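PDB 6GWI: putrescine aminotransferase from Halomonas elongata DSM 2581, which probably transfers amino groups from amines such as putrescine to carbonyl acceptors, using pyridoxal-5'-phosphate as its cofactor. Local coordinates for residues B[104-115]-B[294-305]; B[264-274]-B[371-379]. All coordinates share one frame; numbering follows the deposited sequence.

Overall arrangement
Followed from the N terminus, the chain first lays down strand 108-114, runs through the parallel sheet that includes strands 142-146 and 217-222, and passes 264-274 before 294-305 returns to close contact 1, a loop of 178 intervening residues. Contact 2 closes later, when the hairpin of 371-379 reaches back to 264-274 across 96 residues. The two loops therefore cross rather than nest. Contact 1 joins strands at one end of the cofactor-binding domain, whereas contact 2 ties that domain to the C-terminal antiparallel sheet. Their centres lie about 21 Å apart, yet they meet directly, with Leu298 CD1 packed 3.6 Å from Phe269 CZ.

Contact 1 (B[104-115]-B[294-305])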
loop_
_atom_site.group_PDB
_atom_site.type_symbol
_atom_site.label_atom_id
_atom_site.label_comp_id
_atom_site.label_asym_id
_atom_site.label_seq_id
_atom_site.Cartn_x
_atom_site.Cartn_y
_atom_site.Cartn_z
ATOM N N ALA B 104 -19.803 11.500 -0.355
ATOM C CA ALA B 104 -18.862 12.492 0.127
ATOM C C ALA B 104 -19.550 13.847 0.285
ATOM O O ALA B 104 -20.599 14.097 -0.313
ATOM C CB ALA B 104 -17.683 12.608 -0.839
ATOM N N PRO B 105 -18.970 14.742 1.083
ATOM C CA PRO B 105 -19.521 16.097 1.197
ATOM C C PRO B 105 -19.534 16.814 -0.142
ATOM O O PRO B 105 -18.955 16.367 -1.135
ATOM C CB PRO B 105 -18.573 16.788 2.185
ATOM C CG PRO B 105 -17.978 15.684 2.963
ATOM C CD PRO B 105 -17.842 14.534 2.008
ATOM N N ALA B 106 -20.192 17.969 -0.150
ATOM C CA ALA B 106 -20.282 18.775 -1.357
ATOM C C ALA B 106 -18.892 19.199 -1.816
ATOM O O ALA B 106 -17.981 19.412 -1.012
ATOM C CB ALA B 106 -21.156 20.006 -1.120
ATOM N N HIS B 107 -18.739 19.318 -3.131
ATOM C CA HIS B 107 -17.527 19.782 -3.794
ATOM C C HIS B 107 -16.411 18.748 -3.749
ATOM O O HIS B 107 -15.275 19.052 -4.135
ATOM C CB HIS B 107 -16.998 21.068 -3.145
ATOM C CG HIS B 107 -18.040 22.127 -2.963
ATOM N ND1 HIS B 107 -18.771 22.647 -4.007
ATOM C CD2 HIS B 107 -18.476 22.757 -1.845
ATOM C CE1 HIS B 107 -19.613 23.553 -3.541
ATOM N NE2 HIS B 107 -19.455 23.638 -2.232
ATOM N N ILE B 108 -16.702 17.534 -3.297
ATOM C CA ILE B 108 -15.753 16.426 -3.315
ATOM C C ILE B 108 -16.360 15.369 -4.228
ATOM O O ILE B 108 -17.216 14.584 -3.802
ATOM C CB ILE B 108 -15.480 15.892 -1.906
ATOM C CG1 ILE B 108 -14.922 17.039 -1.053
ATOM C CG2 ILE B 108 -14.499 14.733 -1.950
ATOM C CD1 ILE B 108 -14.805 16.738 0.420
ATOM N N ASN B 109 -15.930 15.349 -5.493
ATOM C CA ASN B 109 -16.612 14.569 -6.519
ATOM C C ASN B 109 -15.718 13.570 -7.250
ATOM O O ASN B 109 -16.183 12.939 -8.207
ATOM C CB ASN B 109 -17.259 15.522 -7.533
ATOM C CG ASN B 109 -18.304 16.421 -6.900
ATOM O OD1 ASN B 109 -19.276 15.942 -6.318
ATOM N ND2 ASN B 109 -18.108 17.731 -7.010
ATOM N N ARG B 110 -14.463 13.400 -6.841
ATOM C CA ARG B 110 -13.574 12.457 -7.510
ATOM C C ARG B 110 -12.788 11.661 -6.478
ATOM O O ARG B 110 -12.621 12.080 -5.330
ATOM C CB ARG B 110 -12.616 13.165 -8.479
ATOM C CG ARG B 110 -13.316 13.710 -9.714
ATOM C CD ARG B 110 -12.495 14.775 -10.404
ATOM N NE ARG B 110 -13.253 15.439 -11.462
ATOM C CZ ARG B 110 -13.810 16.644 -11.355
ATOM N NH1 ARG B 110 -13.707 17.348 -10.234
ATOM N NH2 ARG B 110 -14.475 17.150 -12.384
ATOM N N VAL B 111 -12.331 10.484 -6.894
ATOM C CA VAL B 111 -11.549 9.611 -6.029
ATOM C C VAL B 111 -10.382 9.034 -6.819
ATOM O O VAL B 111 -10.519 8.676 -7.993
ATOM C CB VAL B 111 -12.414 8.485 -5.421
ATOM C CG1 VAL B 111 -12.956 7.567 -6.504
ATOM C CG2 VAL B 111 -11.609 7.699 -4.392
ATOM N N PHE B 112 -9.227 8.971 -6.166
ATOM C CA PHE B 112 -8.057 8.243 -6.642
ATOM C C PHE B 112 -7.887 7.031 -5.734
ATOM O O PHE B 112 -7.757 7.183 -4.514
ATOM C CB PHE B 112 -6.812 9.130 -6.607
ATOM C CG PHE B 112 -5.609 8.520 -7.273
ATOM C CD1 PHE B 112 -4.915 7.483 -6.666
ATOM C CD2 PHE B 112 -5.157 8.997 -8.492
ATOM C CE1 PHE B 112 -3.804 6.922 -7.273
ATOM C CE2 PHE B 112 -4.046 8.439 -9.101
ATOM C CZ PHE B 112 -3.368 7.402 -8.489
ATOM N N PHE B 113 -7.910 5.838 -6.315
ATOM C CA PHE B 113 -7.882 4.623 -5.514
ATOM C C PHE B 113 -6.454 4.214 -5.174
ATOM O O PHE B 113 -5.521 4.408 -5.958
ATOM C CB PHE B 113 -8.594 3.477 -6.237
ATOM C CG PHE B 113 -10.084 3.654 -6.326
ATOM C CD1 PHE B 113 -10.867 3.639 -5.184
ATOM C CD2 PHE B 113 -10.701 3.827 -7.551
ATOM C CE1 PHE B 113 -12.237 3.802 -5.264
ATOM C CE2 PHE B 113 -12.068 3.991 -7.635
ATOM C CZ PHE B 113 -12.837 3.974 -6.491
ATOM N N THR B 114 -6.300 3.654 -3.973
ATOM C CA THR B 114 -5.043 3.087 -3.509
ATOM C C THR B 114 -5.350 1.768 -2.808
ATOM O O THR B 114 -6.503 1.330 -2.743
ATOM C CB THR B 114 -4.302 4.030 -2.551
ATOM O OG1 THR B 114 -5.031 4.135 -1.323
ATOM C CG2 THR B 114 -4.156 5.405 -3.158
ATOM N N GLY B 115 -4.317 1.149 -2.243
ATOM C CA GLY B 115 -4.491 -0.103 -1.536
ATOM C C GLY B 115 -4.613 0.028 -0.032
ATOM O O GLY B 115 -5.098 -0.895 0.631
ATOM N N ILE B 294 -8.355 -1.979 0.417
ATOM C CA ILE B 294 -8.602 -0.922 -0.552
ATOM C C ILE B 294 -8.616 0.401 0.195
ATOM O O ILE B 294 -9.088 0.483 1.335
ATOM C CB ILE B 294 -9.914 -1.150 -1.323
ATOM C CG1 ILE B 294 -10.167 0.012 -2.289
ATOM C CG2 ILE B 294 -11.098 -1.321 -0.363
ATOM C CD1 ILE B 294 -11.227 -0.277 -3.333
ATOM N N GLY B 295 -8.063 1.433 -0.428
ATOM C CA GLY B 295 -8.120 2.770 0.118
ATOM C C GLY B 295 -8.249 3.764 -1.011
ATOM O O GLY B 295 -8.440 3.364 -2.164
ATOM N N GLY B 296 -8.163 5.050 -0.705
ATOM C CA GLY B 296 -8.178 6.054 -1.751
ATOM C C GLY B 296 -8.120 7.440 -1.157
ATOM O O GLY B 296 -8.023 7.623 0.061
ATOM N N VAL B 297 -8.174 8.422 -2.049
ATOM C CA VAL B 297 -8.233 9.830 -1.686
ATOM C C VAL B 297 -9.469 10.407 -2.354
ATOM O O VAL B 297 -9.589 10.363 -3.585
ATOM C CB VAL B 297 -6.974 10.597 -2.120
ATOM C CG1 VAL B 297 -7.055 12.056 -1.673
ATOM C CG2 VAL B 297 -5.723 9.937 -1.560
ATOM N N LEU B 298 -10.396 10.920 -1.552
ATOM C CA LEU B 298 -11.494 11.716 -2.083
ATOM C C LEU B 298 -10.954 13.118 -2.344
ATOM O O LEU B 298 -10.410 13.759 -1.437
ATOM C CB LEU B 298 -12.671 11.736 -1.115
ATOM C CG LEU B 298 -13.303 10.366 -0.837
ATOM C CD1 LEU B 298 -14.294 10.417 0.314
ATOM C CD2 LEU B 298 -13.985 9.825 -2.083
ATOM N N VAL B 299 -11.105 13.592 -3.575
ATOM C CA VAL B 299 -10.407 14.783 -4.049
ATOM C C VAL B 299 -11.436 15.880 -4.268
ATOM O O VAL B 299 -12.404 15.697 -5.018
ATOM C CB VAL B 299 -9.622 14.501 -5.342
ATOM C CG1 VAL B 299 -8.870 15.749 -5.797
ATOM C CG2 VAL B 299 -8.662 13.331 -5.145
ATOM N N GLY B 300 -11.220 17.024 -3.617
ATOM C CA GLY B 300 -12.116 18.145 -3.780
ATOM C C GLY B 300 -11.961 18.810 -5.132
ATOM O O GLY B 300 -10.942 18.686 -5.813
ATOM N N ASP B 301 -13.004 19.555 -5.510
ATOM C CA ASP B 301 -13.049 20.167 -6.834
ATOM C C ASP B 301 -11.868 21.100 -7.068
ATOM O O ASP B 301 -11.363 21.199 -8.193
ATOM C CB ASP B 301 -14.358 20.939 -7.016
ATOM C CG ASP B 301 -15.556 20.034 -7.206
ATOM O OD1 ASP B 301 -15.371 18.872 -7.622
ATOM O OD2 ASP B 301 -16.690 20.495 -6.959
ATOM N N ARG B 302 -11.439 21.827 -6.035
ATOM C CA ARG B 302 -10.351 22.786 -6.216
ATOM C C ARG B 302 -9.060 22.089 -6.629
ATOM O O ARG B 302 -8.381 22.527 -7.564
ATOM C CB ARG B 302 -10.172 23.642 -4.962
ATOM C CG ARG B 302 -8.994 24.596 -5.064
ATOM C CD ARG B 302 -9.049 25.710 -4.031
ATOM N NE ARG B 302 -10.229 26.544 -4.273
ATOM C CZ ARG B 302 -10.636 27.542 -3.496
ATOM N NH1 ARG B 302 -9.959 27.865 -2.403
ATOM N NH2 ARG B 302 -11.722 28.227 -3.821
ATOM N N VAL B 303 -8.679 21.020 -5.925
ATOM C CA VAL B 303 -7.465 20.302 -6.305
ATOM C C VAL B 303 -7.687 19.543 -7.609
ATOM O O VAL B 303 -6.820 19.526 -8.491
ATOM C CB VAL B 303 -7.011 19.362 -5.172
ATOM C CG1 VAL B 303 -5.861 18.460 -5.639
ATOM C CG2 VAL B 303 -6.595 20.174 -3.955
ATOM N N ALA B 304 -8.849 18.903 -7.754
ATOM C CA ALA B 304 -9.109 18.100 -8.944
ATOM C C ALA B 304 -9.029 18.940 -10.214
ATOM O O ALA B 304 -8.461 18.503 -11.224
ATOM C CB ALA B 304 -10.481 17.435 -8.827
ATOM N N GLU B 305 -9.592 20.149 -10.188
ATOM C CA GLU B 305 -9.660 20.953 -11.404
ATOM C C GLU B 305 -8.276 21.397 -11.861
ATOM O O GLU B 305 -8.000 21.441 -13.065
ATOM C CB GLU B 305 -10.565 22.163 -11.180
ATOM C CG GLU B 305 -12.048 21.839 -11.287
ATOM C CD GLU B 305 -12.454 21.371 -12.672
ATOM O OE1 GLU B 305 -12.100 22.047 -13.661
ATOM O OE2 GLU B 305 -13.122 20.319 -12.770
#
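Asp301 opens a helix immediately after strand 295-300 and turns its side chain toward residues 107-110 of the other segment. CB rests 3.6 Å from His107 O, the same oxygen that accepts the backbone bond from Asp301 N at 2.7 Å. With CG anti to the carbonyl carbon (chi1 -73°), the carboxylate turns back toward the strand. There OD1 takes a bond from Asn109 ND2 on its syn lone pair (3.0 Å, 155° at the hydrogen) and also meets Arg110 NH1 in a long salt bridge of 3.5 Å. The guanidinium is turned 67° from the carboxylate, so no flat two-pronged pair forms; its NH2 reaches instead to Glu305 OE2, likewise at 3.5 Å, while Arg110 CD lies 3.7 Å from Ala304 CB. OD2 sits 3.4 Å from His107 CA. An alanine in place of Asp301 would probably leave Asn109 ND2 without this acceptor and Arg110 with only the long salt bridge to Glu305 as its charged tie to this helix.

Beyond this charged end the strands pair antiparallel. On one face Leu298 wedges between Ile108 and Val111, its CB 3.6 Å from Ile108 CG2; at Gly296 a side chain would collide with Phe112 O. Val111 and Phe112 also ladder, in parallel, with a strand of the second subunit. Strand 295-300 runs against both its neighbours, 108-114 and 280-283, as does the single antiparallel strand in the large-domain sheet of fold type I PLP enzymes, and Gly115 leads straight into the cofactor-binding residues Ser116, Gly117 and Ser118.

Contact 2 (B[264-274]-B[371-379]); sequences RLGEWFGSQHY and RSLGLMGAL
Leu373 and His273 approach from opposite directions, and the leucine meets the imidazole over a face. Leu373 CD2 stands 4.0 Å from the centroid of the His273 ring, 26° off its normal, a CH-pi contact displaced toward the rim; the other methyl, CD1, lies 3.6 Å from His273 NE2. Having CG anti to the backbone N (chi1 -180°) extends the His273 ring toward the hairpin. Tyr274 comes from the same side, its OH at the CD2 methyl of Leu373, and one face of its own ring is covered by His273 ND1, so the two rings and the leucine form one small cluster.

A second group centres on Met376. Bent at its last torsion (chi3 -56°), this side chain brings CE to 3.8 Å from Arg264 CG, the two chains crossing at about a right angle, and the same methyl lies 4.0 Å from Leu265 CD2. That branch of Leu265 also packs against Leu373 CG, which links the two groups.

The polar grip is double and acts on one residue. Leu375 N donates to Arg264 O at 2.9 Å, nearly straight on to the carbonyl, while Arg264, folded at chi2 and chi3, returns NH1 to Leu375 O at 2.9 Å. Leu375 O lies close to the guanidinium plane, but the nitrogen stands above the carbonyl plane; NH1 has a second acceptor in Pro423 O. At Gly374 any CB would run into Arg264 O and Leu265 CA, so the close backbone approach probably depends on the lack of a side chain there. Gly374 and Leu375 form the two-residue turn of a beta hairpin, resembling a type II' turn, whose tip docks the C-terminal antiparallel sheet of this class III aminotransferase against the cofactor-binding domain.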
loop_
_atom_site.group_PDB
_atom_site.type_symbol
_atom_site.label_atom_id
_atom_site.label_comp_id
_atom_site.label_asym_id
_atom_site.label_seq_id
_atom_site.Cartn_x
_atom_site.Cartn_y
_atom_site.Cartn_z
ATOM N N ARG B 264 -18.036 5.502 11.997
ATOM C CA ARG B 264 -17.398 5.362 13.303
ATOM C C ARG B 264 -17.941 6.360 14.318
ATOM O O ARG B 264 -18.251 5.996 15.458
ATOM C CB ARG B 264 -15.884 5.524 13.142
ATOM C CG ARG B 264 -15.072 5.417 14.423
ATOM C CD ARG B 264 -15.353 4.137 15.192
ATOM N NE ARG B 264 -15.254 2.937 14.365
ATOM C CZ ARG B 264 -15.641 1.727 14.761
ATOM N NH1 ARG B 264 -16.150 1.554 15.974
ATOM N NH2 ARG B 264 -15.520 0.687 13.946
ATOM N N LEU B 265 -18.083 7.622 13.915
ATOM C CA LEU B 265 -18.503 8.686 14.816
ATOM C C LEU B 265 -19.969 9.066 14.644
ATOM O O LEU B 265 -20.407 10.070 15.212
ATOM C CB LEU B 265 -17.631 9.927 14.610
ATOM C CG LEU B 265 -16.120 9.744 14.735
ATOM C CD1 LEU B 265 -15.407 11.065 14.479
ATOM C CD2 LEU B 265 -15.752 9.188 16.099
ATOM N N GLY B 266 -20.730 8.298 13.873
ATOM C CA GLY B 266 -22.114 8.621 13.606
ATOM C C GLY B 266 -22.349 9.390 12.330
ATOM O O GLY B 266 -23.481 9.827 12.088
ATOM N N GLU B 267 -21.321 9.564 11.506
ATOM C CA GLU B 267 -21.445 10.225 10.220
ATOM C C GLU B 267 -20.687 9.395 9.196
ATOM O O GLU B 267 -19.842 8.567 9.545
ATOM C CB GLU B 267 -20.873 11.648 10.252
ATOM C CG GLU B 267 -21.268 12.465 11.474
ATOM C CD GLU B 267 -22.711 12.912 11.446
ATOM O OE1 GLU B 267 -23.290 12.982 10.342
ATOM O OE2 GLU B 267 -23.268 13.192 12.528
ATOM N N TRP B 268 -20.982 9.637 7.918
ATOM C CA TRP B 268 -20.206 8.997 6.864
ATOM C C TRP B 268 -18.756 9.456 6.894
ATOM O O TRP B 268 -17.863 8.723 6.456
ATOM C CB TRP B 268 -20.824 9.288 5.500
ATOM C CG TRP B 268 -22.062 8.500 5.247
ATOM C CD1 TRP B 268 -23.347 8.939 5.349
ATOM C CD2 TRP B 268 -22.137 7.124 4.860
ATOM N NE1 TRP B 268 -24.220 7.924 5.044
ATOM C CE2 TRP B 268 -23.501 6.799 4.739
ATOM C CE3 TRP B 268 -21.181 6.137 4.601
ATOM C CZ2 TRP B 268 -23.934 5.529 4.370
ATOM C CZ3 TRP B 268 -21.613 4.877 4.235
ATOM C CH2 TRP B 268 -22.978 4.583 4.124
ATOM N N PHE B 269 -18.504 10.662 7.392
ATOM C CA PHE B 269 -17.147 11.173 7.508
ATOM C C PHE B 269 -17.071 12.036 8.757
ATOM O O PHE B 269 -18.005 12.782 9.059
ATOM C CB PHE B 269 -16.752 11.963 6.255
ATOM C CG PHE B 269 -16.792 11.142 5.002
ATOM C CD1 PHE B 269 -15.748 10.290 4.683
ATOM C CD2 PHE B 269 -17.888 11.198 4.158
ATOM C CE1 PHE B 269 -15.789 9.520 3.537
ATOM C CE2 PHE B 269 -17.935 10.431 3.012
ATOM C CZ PHE B 269 -16.884 9.592 2.700
ATOM N N GLY B 270 -15.965 11.912 9.493
ATOM C CA GLY B 270 -15.769 12.763 10.654
ATOM C C GLY B 270 -15.801 14.237 10.306
ATOM O O GLY B 270 -16.256 15.059 11.106
ATOM N N SER B 271 -15.327 14.588 9.107
ATOM C CA SER B 271 -15.416 15.964 8.632
ATOM C C SER B 271 -16.835 16.501 8.741
ATOM O O SER B 271 -17.040 17.684 9.038
ATOM C CB SER B 271 -14.939 16.039 7.181
ATOM O OG SER B 271 -13.539 15.865 7.100
ATOM N N GLN B 272 -17.829 15.650 8.488
ATOM C CA GLN B 272 -19.214 16.101 8.543
ATOM C C GLN B 272 -19.668 16.336 9.976
ATOM O O GLN B 272 -20.523 17.197 10.218
ATOM C CB GLN B 272 -20.119 15.080 7.857
ATOM C CG GLN B 272 -19.890 14.982 6.366
ATOM C CD GLN B 272 -20.434 13.702 5.770
ATOM O OE1 GLN B 272 -20.577 12.690 6.460
ATOM N NE2 GLN B 272 -20.733 13.736 4.476
ATOM N N HIS B 273 -19.106 15.602 10.940
ATOM C CA HIS B 273 -19.473 15.822 12.333
ATOM C C HIS B 273 -19.064 17.210 12.802
ATOM O O HIS B 273 -19.761 17.822 13.620
ATOM C CB HIS B 273 -18.825 14.762 13.225
ATOM C CG HIS B 273 -19.154 14.912 14.680
ATOM N ND1 HIS B 273 -18.318 15.546 15.574
ATOM C CD2 HIS B 273 -20.231 14.508 15.394
ATOM C CE1 HIS B 273 -18.865 15.525 16.777
ATOM N NE2 HIS B 273 -20.027 14.902 16.694
ATOM N N TYR B 274 -17.947 17.726 12.289
ATOM C CA TYR B 274 -17.415 19.017 12.702
ATOM C C TYR B 274 -17.613 20.096 11.647
ATOM O O TYR B 274 -17.059 21.190 11.785
ATOM C CB TYR B 274 -15.929 18.887 13.033
ATOM C CG TYR B 274 -15.630 18.016 14.230
ATOM C CD1 TYR B 274 -15.788 18.497 15.523
ATOM C CD2 TYR B 274 -15.187 16.709 14.065
ATOM C CE1 TYR B 274 -15.506 17.701 16.622
ATOM C CE2 TYR B 274 -14.907 15.907 15.153
ATOM C CZ TYR B 274 -15.067 16.404 16.428
ATOM O OH TYR B 274 -14.786 15.595 17.505
ATOM N N ARG B 371 -14.728 8.877 27.921
ATOM C CA ARG B 371 -15.207 9.673 26.801
ATOM C C ARG B 371 -15.568 8.760 25.639
ATOM O O ARG B 371 -14.942 7.719 25.429
ATOM C CB ARG B 371 -14.154 10.697 26.349
ATOM C CG ARG B 371 -12.828 10.081 25.919
ATOM C CD ARG B 371 -11.895 11.127 25.329
ATOM N NE ARG B 371 -10.636 10.538 24.884
ATOM C CZ ARG B 371 -9.559 10.386 25.651
ATOM N NH1 ARG B 371 -9.571 10.787 26.915
ATOM N NH2 ARG B 371 -8.462 9.832 25.147
ATOM N N SER B 372 -16.576 9.166 24.874
ATOM C CA SER B 372 -16.966 8.403 23.702
ATOM C C SER B 372 -17.645 9.332 22.710
ATOM O O SER B 372 -18.170 10.388 23.071
ATOM C CB SER B 372 -17.890 7.232 24.064
ATOM O OG SER B 372 -19.156 7.687 24.511
ATOM N N LEU B 373 -17.614 8.925 21.446
ATOM C CA LEU B 373 -18.317 9.613 20.371
ATOM C C LEU B 373 -18.646 8.559 19.329
ATOM O O LEU B 373 -17.748 7.845 18.872
ATOM C CB LEU B 373 -17.470 10.737 19.771
ATOM C CG LEU B 373 -18.080 11.486 18.584
ATOM C CD1 LEU B 373 -19.429 12.096 18.949
ATOM C CD2 LEU B 373 -17.129 12.559 18.078
ATOM N N GLY B 374 -19.917 8.459 18.954
ATOM C CA GLY B 374 -20.322 7.332 18.134
ATOM C C GLY B 374 -19.930 6.041 18.822
ATOM O O GLY B 374 -20.245 5.823 19.997
ATOM N N LEU B 375 -19.235 5.164 18.101
ATOM C CA LEU B 375 -18.720 3.923 18.673
ATOM C C LEU B 375 -17.194 3.941 18.768
ATOM O O LEU B 375 -16.520 2.950 18.479
ATOM C CB LEU B 375 -19.208 2.718 17.872
ATOM C CG LEU B 375 -20.702 2.412 18.047
ATOM C CD1 LEU B 375 -21.153 1.314 17.096
ATOM C CD2 LEU B 375 -21.043 2.030 19.490
ATOM N N MET B 376 -16.642 5.076 19.191
ATOM C CA MET B 376 -15.257 5.185 19.629
ATOM C C MET B 376 -15.282 5.653 21.076
ATOM O O MET B 376 -15.984 6.615 21.403
ATOM C CB MET B 376 -14.460 6.171 18.770
ATOM C CG MET B 376 -12.976 6.266 19.137
ATOM S SD MET B 376 -12.069 7.548 18.236
ATOM C CE MET B 376 -12.396 7.091 16.535
ATOM N N GLY B 377 -14.522 4.983 21.938
ATOM C CA GLY B 377 -14.509 5.326 23.344
ATOM C C GLY B 377 -13.123 5.163 23.929
ATOM O O GLY B 377 -12.274 4.449 23.391
ATOM N N ALA B 378 -12.908 5.847 25.051
ATOM C CA ALA B 378 -11.628 5.784 25.739
ATOM C C ALA B 378 -11.827 5.963 27.236
ATOM O O ALA B 378 -12.769 6.624 27.681
ATOM C CB ALA B 378 -10.658 6.849 25.211
ATOM N N LEU B 379 -10.923 5.356 28.005
ATOM C CA LEU B 379 -10.822 5.563 29.442
ATOM C C LEU B 379 -9.420 6.051 29.786
ATOM O O LEU B 379 -8.436 5.625 29.169
ATOM C CB LEU B 379 -11.093 4.281 30.234
ATOM C CG LEU B 379 -12.375 3.495 29.971
ATOM C CD1 LEU B 379 -12.311 2.163 30.705
ATOM C CD2 LEU B 379 -13.605 4.287 30.395
#